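Local coordinates for putative diflavin flavoprotein A 3 (Nostoc sp., PDB 3FNI) that probably passes electrons from NADH to oxygen, reducing it to water, this chain being the flavodoxin-like domain of the longer protein, at residues Met64-Ala70 against Asp99-Ile103; Arg56-Leu60 against Trp146-Arg151. All coordinates share one frame. Residue numbers count along the deposited sequence, not the author numbering.

Contact 1 and contact 2 lie on opposite sides of the chain's centre, their own centres about 27 Å apart, yet 56-60 and 64-70 are successive parts of one run: strand 57-63 begins in 56-60 of contact 2 and leads into the loop 64-70 of contact 1. Both are partly buried. In contact 1 two loops that follow neighbouring strands of the parallel sheet meet through two backbone hydrogen bonds, one weak, and through side-chain packing, with a selenomethionine on the buried side and carboxylates nearer the surface. Contact 2, smaller at 200 Å² against 463 Å², sets the start of the same strand against the last helix, 130-152, through van der Waals contacts with no hydrogen bond across.

Contact 1: residues Met64-Ala70 against Asp99-Ile103; sequences MSPAASA and DDEPI
M64 leaves strand 57-63, its backbone still hydrogen-bonded to F93, and the chain stays extended through P66. The M64 residue is selenomethionine; its side chain starts toward 99-103 and folds over in the m, m, m rotamer, so that CE lies 3.2 Å from E101 O and SE 4.1 Å from I103 CB, a buried patch that also touches I92. S65 turns its CA-CB bond away and offers its carbonyl instead: E101 N donates a weak hydrogen bond to S65 O (3.1 Å, 127°). P66 is joined to D100 by a single beta bridge, their CA atoms 4.9 Å apart, and P66 CA makes a CA-H...O contact of 3.4 Å with D99 O. The CA-CB bond of D100 points away from 64-70, though D100 OD2 still lies 3.8 Å from M64 CB; OD1 is hydrogen-bonded to T95 and Y15. These loops follow the third and fourth strands in sequence of a 2-1-3-4-5 parallel sheet, the flavodoxin fold; in flavodoxins the equivalent loops flank the FMN isoalloxazine, so this bridge probably borders the flavin site. A67 closes the bridge with a short hydrogen bond from A67 N to D99 O at 2.6 Å (152°). A67 CB is 3.3 Å from D99 OD2, while E101, with chi1 t and chi2 p, brings OE1 to 3.4 Å from A67 CA. P66 to S69 form a type I turn, S69 N donating a hydrogen bond to P66 O at 3.1 Å; within it A68 CB approaches D99 OD1 (3.1 Å). S69 then takes the N-cap position of helix 70-83.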
HETATM    1  N   MSE A  64       1.731   6.204   4.620  1.00 14.64           N
HETATM    2  CA  MSE A  64       2.661   6.600   5.669  1.00 16.72           C
HETATM    3  C   MSE A  64       1.988   6.768   7.029  1.00 23.64           C
HETATM    4  O   MSE A  64       0.828   7.173   7.123  1.00 23.86           O
HETATM    5  CB  MSE A  64       3.374   7.897   5.284  1.00 17.86           C
HETATM    6  CG  MSE A  64       4.145   7.818   3.971  1.00 18.79           C
HETATM    7 SE   MSE A  64       5.286   6.251   3.848  1.00 34.35          SE
HETATM    8  CE  MSE A  64       6.456   6.625   5.348  1.00 11.99           C
ATOM      9  N   SER A  65       2.729   6.445   8.084  1.00 24.27           N
ATOM     10  CA  SER A  65       2.219   6.560   9.437  1.00 23.32           C
ATOM     11  C   SER A  65       2.766   7.792  10.141  1.00 24.70           C
ATOM     12  O   SER A  65       3.776   8.371   9.724  1.00 19.01           O
ATOM     13  CB  SER A  65       2.568   5.315  10.244  1.00 26.15           C
ATOM     14  OG  SER A  65       1.700   4.247   9.907  1.00 43.54           O
ATOM     15  N   PRO A  66       2.104   8.209  11.229  1.00 22.32           N
ATOM     16  CA  PRO A  66       2.561   9.386  11.966  1.00 22.99           C
ATOM     17  C   PRO A  66       3.900   9.132  12.642  1.00 23.20           C
ATOM     18  O   PRO A  66       4.135   8.056  13.186  1.00 25.80           O
ATOM     19  CB  PRO A  66       1.440   9.620  12.977  1.00 16.37           C
ATOM     20  CG  PRO A  66       0.241   8.991  12.327  1.00 20.99           C
ATOM     21  CD  PRO A  66       0.807   7.739  11.747  1.00 17.91           C
ATOM     22  N   ALA A  67       4.777  10.125  12.591  1.00 20.87           N
ATOM     23  CA  ALA A  67       6.080  10.021  13.219  1.00 31.16           C
ATOM     24  C   ALA A  67       5.899  10.028  14.734  1.00 41.02           C
ATOM     25  O   ALA A  67       6.869   9.924  15.484  1.00 52.93           O
ATOM     26  CB  ALA A  67       6.958  11.179  12.790  1.00 35.31           C
ATOM     27  N   ALA A  68       4.649  10.145  15.174  1.00 39.85           N
ATOM     28  CA  ALA A  68       4.325  10.168  16.597  1.00 40.10           C
ATOM     29  C   ALA A  68       3.951   8.780  17.120  1.00 41.09           C
ATOM     30  O   ALA A  68       3.976   8.545  18.327  1.00 41.77           O
ATOM     31  CB  ALA A  68       3.174  11.157  16.859  1.00 40.98           C
ATOM     32  N   SER A  69       3.601   7.867  16.216  1.00 41.38           N
ATOM     33  CA  SER A  69       3.232   6.504  16.608  1.00 42.64           C
ATOM     34  C   SER A  69       4.294   5.499  16.179  1.00 39.12           C
ATOM     35  O   SER A  69       4.003   4.313  16.011  1.00 37.37           O
ATOM     36  CB  SER A  69       1.894   6.102  15.979  1.00 45.56           C
ATOM     37  OG  SER A  69       0.861   6.999  16.333  1.00 53.51           O
ATOM     38  N   ALA A  70       5.521   5.978  16.006  1.00 35.31           N
ATOM     39  CA  ALA A  70       6.630   5.132  15.583  1.00 37.50           C
ATOM     40  C   ALA A  70       6.740   3.828  16.372  1.00 39.03           C
ATOM     41  O   ALA A  70       6.599   2.738  15.811  1.00 34.63           O
ATOM     42  CB  ALA A  70       7.940   5.914  15.681  1.00 40.06           C
ATOM     43  N   ASP A  99       2.372  14.746   9.916  1.00 33.43           N
ATOM     44  CA  ASP A  99       3.307  14.041  10.783  1.00 27.90           C
ATOM     45  C   ASP A  99       3.873  12.814  10.074  1.00 29.18           C
ATOM     46  O   ASP A  99       4.464  11.942  10.710  1.00 31.80           O
ATOM     47  CB  ASP A  99       2.601  13.611  12.074  1.00 27.13           C
ATOM     48  CG  ASP A  99       3.569  13.356  13.220  1.00 25.67           C
ATOM     49  OD1 ASP A  99       3.131  12.859  14.281  1.00 34.90           O
ATOM     50  OD2 ASP A  99       4.769  13.661  13.068  1.00 27.41           O
ATOM     51  N   ASP A 100       3.692  12.752   8.757  1.00 34.05           N
ATOM     52  CA  ASP A 100       4.177  11.626   7.961  1.00 28.61           C
ATOM     53  C   ASP A 100       5.628  11.277   8.223  1.00 25.49           C
ATOM     54  O   ASP A 100       6.483  12.148   8.411  1.00 27.76           O
ATOM     55  CB  ASP A 100       4.024  11.903   6.458  1.00 27.63           C
ATOM     56  CG  ASP A 100       2.633  11.621   5.944  1.00 18.20           C
ATOM     57  OD1 ASP A 100       1.714  11.495   6.767  1.00 19.87           O
ATOM     58  OD2 ASP A 100       2.457  11.534   4.706  1.00 23.42           O
ATOM     59  N   GLU A 101       5.887   9.978   8.217  1.00 24.27           N
ATOM     60  CA  GLU A 101       7.215   9.442   8.405  1.00 21.20           C
ATOM     61  C   GLU A 101       7.856   9.662   7.032  1.00 24.43           C
ATOM     62  O   GLU A 101       7.150   9.706   6.024  1.00 23.50           O
ATOM     63  CB  GLU A 101       7.110   7.949   8.719  1.00 20.77           C
ATOM     64  CG  GLU A 101       8.357   7.332   9.301  1.00 35.10           C
ATOM     65  CD  GLU A 101       8.624   7.792  10.716  1.00 44.11           C
ATOM     66  OE1 GLU A 101       7.747   7.579  11.583  1.00 49.68           O
ATOM     67  OE2 GLU A 101       9.706   8.367  10.961  1.00 42.45           O
ATOM     68  N   PRO A 102       9.189   9.820   6.971  1.00 23.48           N
ATOM     69  CA  PRO A 102       9.840  10.032   5.670  1.00 19.81           C
ATOM     70  C   PRO A 102       9.484   8.918   4.697  1.00 22.60           C
ATOM     71  O   PRO A 102       9.804   7.753   4.934  1.00 24.12           O
ATOM     72  CB  PRO A 102      11.326  10.027   6.015  1.00 17.14           C
ATOM     73  CG  PRO A 102      11.349  10.531   7.419  1.00 28.90           C
ATOM     74  CD  PRO A 102      10.175   9.831   8.064  1.00 14.16           C
ATOM     75  N   ILE A 103       8.829   9.275   3.599  1.00 25.46           N
ATOM     76  CA  ILE A 103       8.432   8.285   2.606  1.00 21.70           C
ATOM     77  C   ILE A 103       9.619   7.684   1.842  1.00 17.13           C
ATOM     78  O   ILE A 103       9.703   6.469   1.680  1.00 20.01           O
ATOM     79  CB  ILE A 103       7.404   8.888   1.609  1.00 18.78           C
ATOM     80  CG1 ILE A 103       7.128   7.895   0.475  1.00 24.81           C
ATOM     81  CG2 ILE A 103       7.911  10.215   1.069  1.00 20.70           C
ATOM     82  CD1 ILE A 103       5.942   8.269  -0.381  1.00 14.18           C
TER

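Contact 2: residues Arg56-Leu60 against Trp146-Arg151; sequences RCTGL and WVTRDR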
ATOM      1  N   ARG A  56       0.144 -13.778   0.601  1.00 20.62           N
ATOM      2  CA  ARG A  56      -0.764 -14.109  -0.489  1.00 15.92           C
ATOM      3  C   ARG A  56      -1.200 -12.909  -1.330  1.00 15.59           C
ATOM      4  O   ARG A  56      -2.115 -13.023  -2.144  1.00 22.54           O
ATOM      5  CB  ARG A  56      -1.986 -14.863   0.039  1.00  5.36           C
ATOM      6  CG  ARG A  56      -2.881 -14.060   0.939  1.00 16.99           C
ATOM      7  CD  ARG A  56      -4.148 -14.841   1.259  1.00 10.02           C
ATOM      8  NE  ARG A  56      -5.007 -14.130   2.198  1.00 17.27           N
ATOM      9  CZ  ARG A  56      -5.699 -13.031   1.910  1.00 13.17           C
ATOM     10  NH1 ARG A  56      -5.651 -12.491   0.701  1.00 13.93           N
ATOM     11  NH2 ARG A  56      -6.436 -12.464   2.845  1.00 25.43           N
ATOM     12  N   CYS A  57      -0.541 -11.767  -1.146  1.00 16.20           N
ATOM     13  CA  CYS A  57      -0.851 -10.575  -1.940  1.00 18.26           C
ATOM     14  C   CYS A  57       0.133 -10.466  -3.106  1.00 19.12           C
ATOM     15  O   CYS A  57       1.337 -10.641  -2.929  1.00 14.84           O
ATOM     16  CB  CYS A  57      -0.779  -9.300  -1.082  1.00 16.50           C
ATOM     17  SG  CYS A  57      -2.213  -9.057   0.044  1.00 27.29           S
ATOM     18  N   THR A  58      -0.387 -10.187  -4.298  1.00 17.91           N
ATOM     19  CA  THR A  58       0.444 -10.042  -5.490  1.00 16.39           C
ATOM     20  C   THR A  58       0.881  -8.576  -5.566  1.00 19.42           C
ATOM     21  O   THR A  58       1.953  -8.264  -6.084  1.00 19.88           O
ATOM     22  CB  THR A  58      -0.352 -10.424  -6.769  1.00 20.27           C
ATOM     23  OG1 THR A  58      -0.922 -11.728  -6.600  1.00 25.18           O
ATOM     24  CG2 THR A  58       0.549 -10.440  -7.993  1.00 12.77           C
ATOM     25  N   GLY A  59       0.042  -7.689  -5.034  1.00 13.44           N
ATOM     26  CA  GLY A  59       0.341  -6.265  -5.030  1.00 15.18           C
ATOM     27  C   GLY A  59       0.255  -5.650  -3.640  1.00 16.12           C
ATOM     28  O   GLY A  59      -0.403  -6.200  -2.757  1.00 13.47           O
ATOM     29  N   LEU A  60       0.913  -4.510  -3.437  1.00 17.51           N
ATOM     30  CA  LEU A  60       0.898  -3.848  -2.134  1.00 17.87           C
ATOM     31  C   LEU A  60       0.787  -2.326  -2.218  1.00 19.54           C
ATOM     32  O   LEU A  60       1.333  -1.690  -3.118  1.00 15.50           O
ATOM     33  CB  LEU A  60       2.154  -4.223  -1.347  1.00 27.62           C
ATOM     34  CG  LEU A  60       2.386  -5.720  -1.125  1.00 28.80           C
ATOM     35  CD1 LEU A  60       3.821  -5.960  -0.712  1.00 24.59           C
ATOM     36  CD2 LEU A  60       1.417  -6.241  -0.077  1.00 28.98           C
ATOM     37  N   TRP A 146      -1.248  -4.398 -13.570  1.00 15.04           N
ATOM     38  CA  TRP A 146       0.030  -5.069 -13.431  1.00 15.40           C
ATOM     39  C   TRP A 146      -0.197  -6.444 -12.799  1.00 19.32           C
ATOM     40  O   TRP A 146       0.338  -7.446 -13.272  1.00 23.00           O
ATOM     41  CB  TRP A 146       0.970  -4.236 -12.564  1.00 14.06           C
ATOM     42  CG  TRP A 146       2.319  -4.849 -12.394  1.00 21.23           C
ATOM     43  CD1 TRP A 146       3.414  -4.678 -13.198  1.00 18.99           C
ATOM     44  CD2 TRP A 146       2.720  -5.756 -11.358  1.00 22.62           C
ATOM     45  NE1 TRP A 146       4.471  -5.420 -12.722  1.00 20.19           N
ATOM     46  CE2 TRP A 146       4.073  -6.089 -11.594  1.00 14.71           C
ATOM     47  CE3 TRP A 146       2.067  -6.315 -10.250  1.00 21.27           C
ATOM     48  CZ2 TRP A 146       4.783  -6.959 -10.767  1.00 21.09           C
ATOM     49  CZ3 TRP A 146       2.773  -7.184  -9.424  1.00 20.64           C
ATOM     50  CH2 TRP A 146       4.119  -7.494  -9.688  1.00 23.72           C
ATOM     51  N   VAL A 147      -0.997  -6.484 -11.732  1.00 21.29           N
ATOM     52  CA  VAL A 147      -1.319  -7.735 -11.041  1.00 15.25           C
ATOM     53  C   VAL A 147      -1.959  -8.722 -12.022  1.00 21.87           C
ATOM     54  O   VAL A 147      -1.605  -9.906 -12.059  1.00 22.24           O
ATOM     55  CB  VAL A 147      -2.305  -7.491  -9.856  1.00 10.95           C
ATOM     56  CG1 VAL A 147      -2.833  -8.822  -9.314  1.00  5.47           C
ATOM     57  CG2 VAL A 147      -1.600  -6.721  -8.740  1.00 12.41           C
ATOM     58  N   THR A 148      -2.908  -8.235 -12.816  1.00 22.09           N
ATOM     59  CA  THR A 148      -3.576  -9.092 -13.791  1.00 20.59           C
ATOM     60  C   THR A 148      -2.564  -9.679 -14.774  1.00 24.57           C
ATOM     61  O   THR A 148      -2.558 -10.888 -15.012  1.00 20.41           O
ATOM     62  CB  THR A 148      -4.646  -8.321 -14.574  1.00 21.13           C
ATOM     63  OG1 THR A 148      -5.625  -7.817 -13.660  1.00 14.77           O
ATOM     64  CG2 THR A 148      -5.330  -9.238 -15.591  1.00  6.60           C
ATOM     65  N   ARG A 149      -1.714  -8.819 -15.335  1.00 15.42           N
ATOM     66  CA  ARG A 149      -0.686  -9.251 -16.282  1.00 26.27           C
ATOM     67  C   ARG A 149       0.331 -10.201 -15.647  1.00 30.27           C
ATOM     68  O   ARG A 149       0.923 -11.039 -16.328  1.00 27.17           O
ATOM     69  CB  ARG A 149       0.059  -8.041 -16.870  1.00 20.30           C
ATOM     70  CG  ARG A 149      -0.639  -7.392 -18.057  1.00 30.53           C
ATOM     71  CD  ARG A 149       0.265  -6.421 -18.816  1.00 30.52           C
ATOM     72  NE  ARG A 149       0.090  -5.033 -18.392  1.00 39.10           N
ATOM     73  CZ  ARG A 149       0.655  -4.497 -17.317  1.00 26.26           C
ATOM     74  NH1 ARG A 149       1.446  -5.229 -16.551  1.00 36.78           N
ATOM     75  NH2 ARG A 149       0.420  -3.230 -17.002  1.00 31.81           N
ATOM     76  N   ASP A 150       0.540 -10.062 -14.341  1.00 31.59           N
ATOM     77  CA  ASP A 150       1.483 -10.916 -13.627  1.00 19.69           C
ATOM     78  C   ASP A 150       0.910 -12.315 -13.444  1.00 27.34           C
ATOM     79  O   ASP A 150       1.621 -13.309 -13.548  1.00 24.85           O
ATOM     80  CB  ASP A 150       1.783 -10.345 -12.244  1.00 20.34           C
ATOM     81  CG  ASP A 150       2.833 -11.145 -11.511  1.00 10.78           C
ATOM     82  OD1 ASP A 150       4.024 -10.827 -11.664  1.00 21.56           O
ATOM     83  OD2 ASP A 150       2.468 -12.102 -10.803  1.00 23.84           O
ATOM     84  N   ARG A 151      -0.381 -12.375 -13.144  1.00 31.22           N
ATOM     85  CA  ARG A 151      -1.057 -13.640 -12.932  1.00 36.61           C
ATOM     86  C   ARG A 151      -1.143 -14.403 -14.245  1.00 44.66           C
ATOM     87  O   ARG A 151      -0.897 -15.606 -14.292  1.00 45.28           O
ATOM     88  CB  ARG A 151      -2.462 -13.400 -12.381  1.00 42.16           C
ATOM     89  CG  ARG A 151      -2.963 -14.521 -11.489  1.00 56.27           C
ATOM     90  CD  ARG A 151      -2.719 -14.218 -10.006  1.00 65.77           C
ATOM     91  NE  ARG A 151      -1.348 -13.793  -9.706  1.00 64.03           N
ATOM     92  CZ  ARG A 151      -0.266 -14.557  -9.843  1.00 67.30           C
ATOM     93  NH1 ARG A 151      -0.377 -15.805 -10.281  1.00 66.70           N
ATOM     94  NH2 ARG A 151       0.930 -14.072  -9.529  1.00 61.57           N
TER
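The T58 side chain, its CA-CB bond directed toward helix 130-152, overlaps V147 and reaches W146, D150 and R151 around it: T58 CB is 3.9 Å from V147 CG1, and T58 CG2 is 4.2 Å from W146 CZ3 and 3.8 Å from D150 OD2. In this flavodoxin-like alpha/beta domain, the contact packs the C-terminal part of helix 130-152 against the start of the central strand 57-63 of the parallel sheet. The chain turns a corner at T58, and the nearest CA atoms across the contact, those of T58 and V147, are 6.3 Å apart. The T58 carbonyl meets the indole at its edge, near the ring plane, with T58 O 3.6 Å from W146 CZ3; the same ring also touches A89 of the next strand. Just beyond the corner, G59 N is 4.2 Å from V147 CG2, and a beta carbon on G59 would come uncomfortably close to that methyl, so the missing side chain lets V147 sit close to the strand. G59 and L60 are by then paired in the sheet, with G8 on one strand and with A89 and G91 on the other. The consecutive helix residues D150 and R151 form a salt bridge, D150 OD2 to R151 NH2 at 2.8 Å, while the buried R151 NE, with no polar partner in the model, stops 3.8 Å from T58 OG1.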